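Side-chain contacts in ABC transporter (Caldanaerobius, PDB 4G68), which probably binds xylan-derived sugars outside the cell as the solute-binding component of an ABC transporter for xylan utilization: residues K198-G203 and L407-F412; D350-T355 and D363-S368. All coordinates share one frame; numbering follows the deposited sequence.

Both segments of interaction 2 fall between the two segments of interaction 1 in the sequence. In space the two contacts flank the middle of the chain, one to either side. Their centres are 33 Å apart, and their nearest atoms are about 10 Å apart, so they do not touch. Interaction 1 joins helices 201-215 and 398-412. Interaction 2 ties the end of helix 332-353 to the loop before helix 372-382, and the two contacts share no helix. One contact thus links distant parts of the sequence, whereas the other closes a short local loop in this solute-binding fold.

Interaction 1. Residues K198-G203 and L407-F412; sequences KDEWPG and LVAQLF
The start of helix 201-215 meets the last turns of helix 398-412 where Gly203 faces Phe412. Gly203 O lies in the plane of the Phe412 ring, at its edge. Gly203 O is 3.2 Å from Phe412 CE1 and nearly as close to Phe412 CZ. The carbonyl oxygen thus faces ring hydrogens, which is consistent with a weak electrostatic attraction. Gly203 has no side chain, and the ring comes right up to its backbone: Phe412 CZ is 3.7 Å from Gly203 CA. Phe412 CG stands anti to the carbonyl carbon (chi1 -82°), which turns the ring edge to Gly203 O. One turn earlier, Val408 CG1 stands 4.0 Å from the same Gly203 O. Val408 and Phe412 also touch Leu242 of helix 233-248, so this side of the contact is buried.

Glu200 occupies the N-cap position of helix 201-215. Its side chain is extended beyond CG (chi2 -173°), and its carboxylate lies near the Ala409 methyl, with Glu200 OE2 3.9 Å from Ala409 CB. Glu200 also touches Lys405, while its OE1 is close to Asp406 OD1. That like-charged pair may raise the proton affinity of either acid. The backbones come closest at Glu200 and Ala409, while the glycine takes the ring edge. The N-terminal end of helix 201-215 thus packs against the C-terminal turns of helix 398-412, in a helix-rich part of the bacterial solute-binding protein fold.

Interaction 2. Residues D350-T355 and D363-S368; sequences DYLIAT and DNIDQS
The Tyr351 ring has the Gln367 amide at its edge, with Gln367 NE2 near the ring plane. Ile365 CG2 approaches the ring obliquely, 4.0 Å from Tyr351 CD2. The ring and amide planes are 70° apart. Gln367 NE2 donates a weak hydrogen bond to Tyr351 OH at 3.0 Å, and its N-H...O angle of 120° is far from straight. The Gln367 chain bends at chi2 (84°), which brings its amide back to the hydroxyl.

Leu352 and Ile365 meet tip to tip. Leu352 CD2 is 3.7 Å from Ile365 CG2, so this one methyl serves both Leu352 and the tyrosine. Within 350-355, Thr355 OG1 donates to Asp350 OD1 at 2.6 Å. The hydroxyl comes from the anti side of the carboxylate and bridges the helix end, where the backbone turns out of the helix at Ala354.

Tyr351 is buried, and its ring also meets the Tyr362 ring. It touches Glu374 and Met378 of helix 372-382, while Gln367 touches Ile375 there. The contact therefore holds the loop between strand 357-358 and helix 372-382 against the C-terminal end of helix 332-353.

Interaction 1. Residues K198-G203 and L407-F412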
loop_
_atom_site.group_PDB
_atom_site.type_symbol
_atom_site.label_atom_id
_atom_site.label_comp_id
_atom_site.label_asym_id
_atom_site.label_seq_id
_atom_site.Cartn_x
_atom_site.Cartn_y
_atom_site.Cartn_z
ATOM N N LYS C 198 -12.830 8.637 -1.954
ATOM C CA LYS C 198 -13.996 8.208 -1.122
ATOM C C LYS C 198 -13.679 7.390 0.152
ATOM O O LYS C 198 -14.378 7.497 1.200
ATOM C CB LYS C 198 -14.915 7.355 -1.974
ATOM C CG LYS C 198 -16.325 7.251 -1.417
ATOM C CD LYS C 198 -17.158 6.338 -2.300
ATOM C CE LYS C 198 -18.202 5.596 -1.492
ATOM N NZ LYS C 198 -19.433 6.372 -1.182
ATOM N N ASP C 199 -12.690 6.513 0.027
ATOM C CA ASP C 199 -12.261 5.679 1.108
ATOM C C ASP C 199 -11.072 6.306 1.809
ATOM O O ASP C 199 -10.515 5.700 2.678
ATOM C CB ASP C 199 -12.006 4.227 0.593
ATOM C CG ASP C 199 -13.295 3.568 0.027
ATOM O OD1 ASP C 199 -14.312 3.560 0.756
ATOM O OD2 ASP C 199 -13.313 3.032 -1.122
ATOM N N GLU C 200 -10.709 7.546 1.436
ATOM C CA GLU C 200 -9.675 8.408 2.123
ATOM C C GLU C 200 -8.211 7.971 2.123
ATOM O O GLU C 200 -7.297 8.814 2.086
ATOM C CB GLU C 200 -10.114 8.778 3.546
ATOM C CG GLU C 200 -11.597 9.129 3.568
ATOM C CD GLU C 200 -12.053 9.665 4.907
ATOM O OE1 GLU C 200 -11.365 9.406 5.917
ATOM O OE2 GLU C 200 -13.102 10.368 4.932
ATOM N N TRP C 201 -7.984 6.658 2.232
ATOM C CA TRP C 201 -6.633 6.183 2.194
ATOM C C TRP C 201 -5.869 6.526 0.902
ATOM O O TRP C 201 -4.753 6.918 0.992
ATOM C CB TRP C 201 -6.476 4.721 2.675
ATOM C CG TRP C 201 -6.974 3.737 1.702
ATOM C CD1 TRP C 201 -8.217 3.102 1.675
ATOM C CD2 TRP C 201 -6.280 3.293 0.506
ATOM N NE1 TRP C 201 -8.320 2.293 0.584
ATOM C CE2 TRP C 201 -7.182 2.359 -0.164
ATOM C CE3 TRP C 201 -4.996 3.515 -0.030
ATOM C CZ2 TRP C 201 -6.837 1.737 -1.361
ATOM C CZ3 TRP C 201 -4.669 2.888 -1.210
ATOM C CH2 TRP C 201 -5.565 2.006 -1.859
ATOM N N PRO C 202 -6.473 6.436 -0.281
ATOM C CA PRO C 202 -5.613 6.739 -1.446
ATOM C C PRO C 202 -5.038 8.177 -1.461
ATOM O O PRO C 202 -3.870 8.343 -1.775
ATOM C CB PRO C 202 -6.525 6.473 -2.637
ATOM C CG PRO C 202 -7.603 5.600 -2.119
ATOM C CD PRO C 202 -7.836 6.070 -0.707
ATOM N N GLY C 203 -5.837 9.202 -1.112
ATOM C CA GLY C 203 -5.333 10.588 -1.093
ATOM C C GLY C 203 -4.362 10.859 0.027
ATOM O O GLY C 203 -3.532 11.835 -0.034
ATOM N N LEU C 407 -9.073 14.137 8.273
ATOM C CA LEU C 407 -8.489 15.448 8.157
ATOM C C LEU C 407 -7.723 15.667 6.858
ATOM O O LEU C 407 -7.651 16.763 6.355
ATOM C CB LEU C 407 -7.513 15.668 9.342
ATOM C CG LEU C 407 -8.059 15.865 10.783
ATOM C CD1 LEU C 407 -6.926 16.034 11.794
ATOM C CD2 LEU C 407 -9.082 16.999 10.888
ATOM N N VAL C 408 -7.023 14.654 6.378
ATOM C CA VAL C 408 -6.421 14.832 5.055
ATOM C C VAL C 408 -7.601 15.024 4.115
ATOM O O VAL C 408 -7.515 15.842 3.196
ATOM C CB VAL C 408 -5.451 13.688 4.615
ATOM C CG1 VAL C 408 -5.156 13.765 3.101
ATOM C CG2 VAL C 408 -4.131 13.768 5.377
ATOM N N ALA C 409 -8.686 14.262 4.311
ATOM C CA ALA C 409 -9.825 14.387 3.385
ATOM C C ALA C 409 -10.302 15.860 3.355
ATOM O O ALA C 409 -10.387 16.453 2.300
ATOM C CB ALA C 409 -10.952 13.424 3.735
ATOM N N GLN C 410 -10.441 16.468 4.532
ATOM C CA GLN C 410 -10.825 17.893 4.654
ATOM C C GLN C 410 -9.844 18.925 4.030
ATOM O O GLN C 410 -10.273 20.025 3.607
ATOM C CB GLN C 410 -11.027 18.191 6.127
ATOM C CG GLN C 410 -12.309 17.596 6.640
ATOM C CD GLN C 410 -12.219 17.140 8.073
ATOM O OE1 GLN C 410 -11.777 17.877 8.990
ATOM N NE2 GLN C 410 -12.638 15.911 8.281
ATOM N N LEU C 411 -8.560 18.569 3.959
ATOM C CA LEU C 411 -7.595 19.306 3.132
ATOM C C LEU C 411 -7.940 19.269 1.640
ATOM O O LEU C 411 -7.970 20.326 0.974
ATOM C CB LEU C 411 -6.151 18.800 3.327
ATOM C CG LEU C 411 -5.415 19.127 4.630
ATOM C CD1 LEU C 411 -4.078 18.373 4.673
ATOM C CD2 LEU C 411 -5.196 20.634 4.792
ATOM N N PHE C 412 -8.164 18.065 1.099
ATOM C CA PHE C 412 -8.571 17.932 -0.322
ATOM C C PHE C 412 -9.861 18.729 -0.621
ATOM O O PHE C 412 -10.090 19.190 -1.775
ATOM C CB PHE C 412 -8.802 16.479 -0.681
ATOM C CG PHE C 412 -7.536 15.707 -1.017
ATOM C CD1 PHE C 412 -6.891 14.877 -0.032
ATOM C CD2 PHE C 412 -6.958 15.809 -2.282
ATOM C CE1 PHE C 412 -5.750 14.146 -0.353
ATOM C CE2 PHE C 412 -5.823 15.076 -2.611
ATOM C CZ PHE C 412 -5.197 14.255 -1.638
#

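Interaction 2. Residues D350-T355 and D363-S368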
loop_
_atom_site.group_PDB
_atom_site.type_symbol
_atom_site.label_atom_id
_atom_site.label_comp_id
_atom_site.label_asym_id
_atom_site.label_seq_id
_atom_site.Cartn_x
_atom_site.Cartn_y
_atom_site.Cartn_z
ATOM N N ASP C 350 2.415 -12.052 -6.870
ATOM C CA ASP C 350 2.508 -10.559 -6.806
ATOM C C ASP C 350 3.570 -10.068 -7.773
ATOM O O ASP C 350 3.344 -9.149 -8.584
ATOM C CB ASP C 350 2.950 -10.112 -5.388
ATOM C CG ASP C 350 1.809 -9.920 -4.417
ATOM O OD1 ASP C 350 0.620 -9.986 -4.842
ATOM O OD2 ASP C 350 2.118 -9.692 -3.189
ATOM N N TYR C 351 4.742 -10.689 -7.664
ATOM C CA TYR C 351 5.885 -10.420 -8.547
ATOM C C TYR C 351 5.552 -10.585 -10.049
ATOM O O TYR C 351 5.892 -9.701 -10.869
ATOM C CB TYR C 351 7.046 -11.332 -8.156
ATOM C CG TYR C 351 8.381 -11.019 -8.822
ATOM C CD1 TYR C 351 8.811 -9.694 -8.978
ATOM C CD2 TYR C 351 9.213 -12.040 -9.261
ATOM C CE1 TYR C 351 10.021 -9.393 -9.578
ATOM C CE2 TYR C 351 10.446 -11.761 -9.856
ATOM C CZ TYR C 351 10.842 -10.440 -10.006
ATOM O OH TYR C 351 12.052 -10.161 -10.591
ATOM N N LEU C 352 4.851 -11.669 -10.389
ATOM C CA LEU C 352 4.529 -11.977 -11.778
ATOM C C LEU C 352 3.470 -11.055 -12.376
ATOM O O LEU C 352 3.591 -10.637 -13.526
ATOM C CB LEU C 352 4.068 -13.430 -11.894
ATOM C CG LEU C 352 5.219 -14.442 -11.800
ATOM C CD1 LEU C 352 4.701 -15.851 -11.531
ATOM C CD2 LEU C 352 5.998 -14.388 -13.116
ATOM N N ILE C 353 2.456 -10.727 -11.581
ATOM C CA ILE C 353 1.338 -9.924 -12.024
ATOM C C ILE C 353 1.318 -8.451 -11.543
ATOM O O ILE C 353 0.407 -7.704 -11.926
ATOM C CB ILE C 353 -0.004 -10.655 -11.797
ATOM C CG1 ILE C 353 -0.448 -10.557 -10.330
ATOM C CG2 ILE C 353 0.105 -12.126 -12.248
ATOM C CD1 ILE C 353 -1.815 -11.186 -10.071
ATOM N N ALA C 354 2.294 -8.051 -10.724
ATOM C CA ALA C 354 2.457 -6.657 -10.257
ATOM C C ALA C 354 1.355 -6.144 -9.289
ATOM O O ALA C 354 1.133 -4.944 -9.142
ATOM C CB ALA C 354 2.722 -5.683 -11.434
ATOM N N THR C 355 0.710 -7.086 -8.607
ATOM C CA THR C 355 -0.213 -6.767 -7.507
ATOM C C THR C 355 0.537 -6.472 -6.213
ATOM O O THR C 355 -0.043 -5.936 -5.254
ATOM C CB THR C 355 -1.207 -7.926 -7.186
ATOM O OG1 THR C 355 -0.495 -9.175 -7.021
ATOM C CG2 THR C 355 -2.293 -8.026 -8.224
ATOM N N ASP C 363 14.147 -16.452 -6.936
ATOM C CA ASP C 363 15.068 -17.168 -7.861
ATOM C C ASP C 363 14.365 -18.261 -8.668
ATOM O O ASP C 363 14.721 -18.501 -9.827
ATOM C CB ASP C 363 16.222 -17.811 -7.079
ATOM C CG ASP C 363 16.969 -16.814 -6.218
ATOM O OD1 ASP C 363 17.666 -15.932 -6.768
ATOM O OD2 ASP C 363 16.864 -16.922 -4.977
ATOM N N ASN C 364 13.362 -18.913 -8.063
ATOM C CA ASN C 364 12.539 -19.888 -8.791
ATOM C C ASN C 364 11.732 -19.347 -9.974
ATOM O O ASN C 364 11.199 -20.170 -10.745
ATOM C CB ASN C 364 11.589 -20.653 -7.853
ATOM C CG ASN C 364 10.649 -19.716 -7.033
ATOM O OD1 ASN C 364 9.469 -19.946 -6.951
ATOM N ND2 ASN C 364 11.205 -18.729 -6.377
ATOM N N ILE C 365 11.625 -18.014 -10.092
ATOM C CA ILE C 365 10.740 -17.352 -11.082
ATOM C C ILE C 365 11.515 -16.930 -12.334
ATOM O O ILE C 365 12.619 -16.446 -12.238
ATOM C CB ILE C 365 10.016 -16.080 -10.506
ATOM C CG1 ILE C 365 8.977 -16.442 -9.411
ATOM C CG2 ILE C 365 9.298 -15.295 -11.611
ATOM C CD1 ILE C 365 8.136 -17.683 -9.670
ATOM N N ASP C 366 10.897 -17.104 -13.504
ATOM C CA ASP C 366 11.501 -16.692 -14.769
ATOM C C ASP C 366 11.248 -15.212 -15.002
ATOM O O ASP C 366 10.118 -14.798 -15.338
ATOM C CB ASP C 366 10.912 -17.536 -15.895
ATOM C CG ASP C 366 11.520 -17.249 -17.260
ATOM O OD1 ASP C 366 12.524 -16.524 -17.414
ATOM O OD2 ASP C 366 10.930 -17.798 -18.218
ATOM N N GLN C 367 12.317 -14.449 -14.809
ATOM C CA GLN C 367 12.373 -13.009 -14.964
ATOM C C GLN C 367 11.742 -12.499 -16.274
ATOM O O GLN C 367 11.211 -11.405 -16.297
ATOM C CB GLN C 367 13.831 -12.545 -14.798
ATOM C CG GLN C 367 14.128 -11.048 -14.951
ATOM C CD GLN C 367 13.899 -10.221 -13.676
ATOM O OE1 GLN C 367 13.487 -9.061 -13.760
ATOM N NE2 GLN C 367 14.206 -10.796 -12.504
ATOM N N SER C 368 11.766 -13.312 -17.327
ATOM C CA SER C 368 11.249 -12.920 -18.627
ATOM C C SER C 368 9.696 -12.903 -18.649
ATOM O O SER C 368 9.079 -12.397 -19.599
ATOM C CB SER C 368 11.791 -13.884 -19.679
ATOM O OG SER C 368 11.066 -15.100 -19.637
#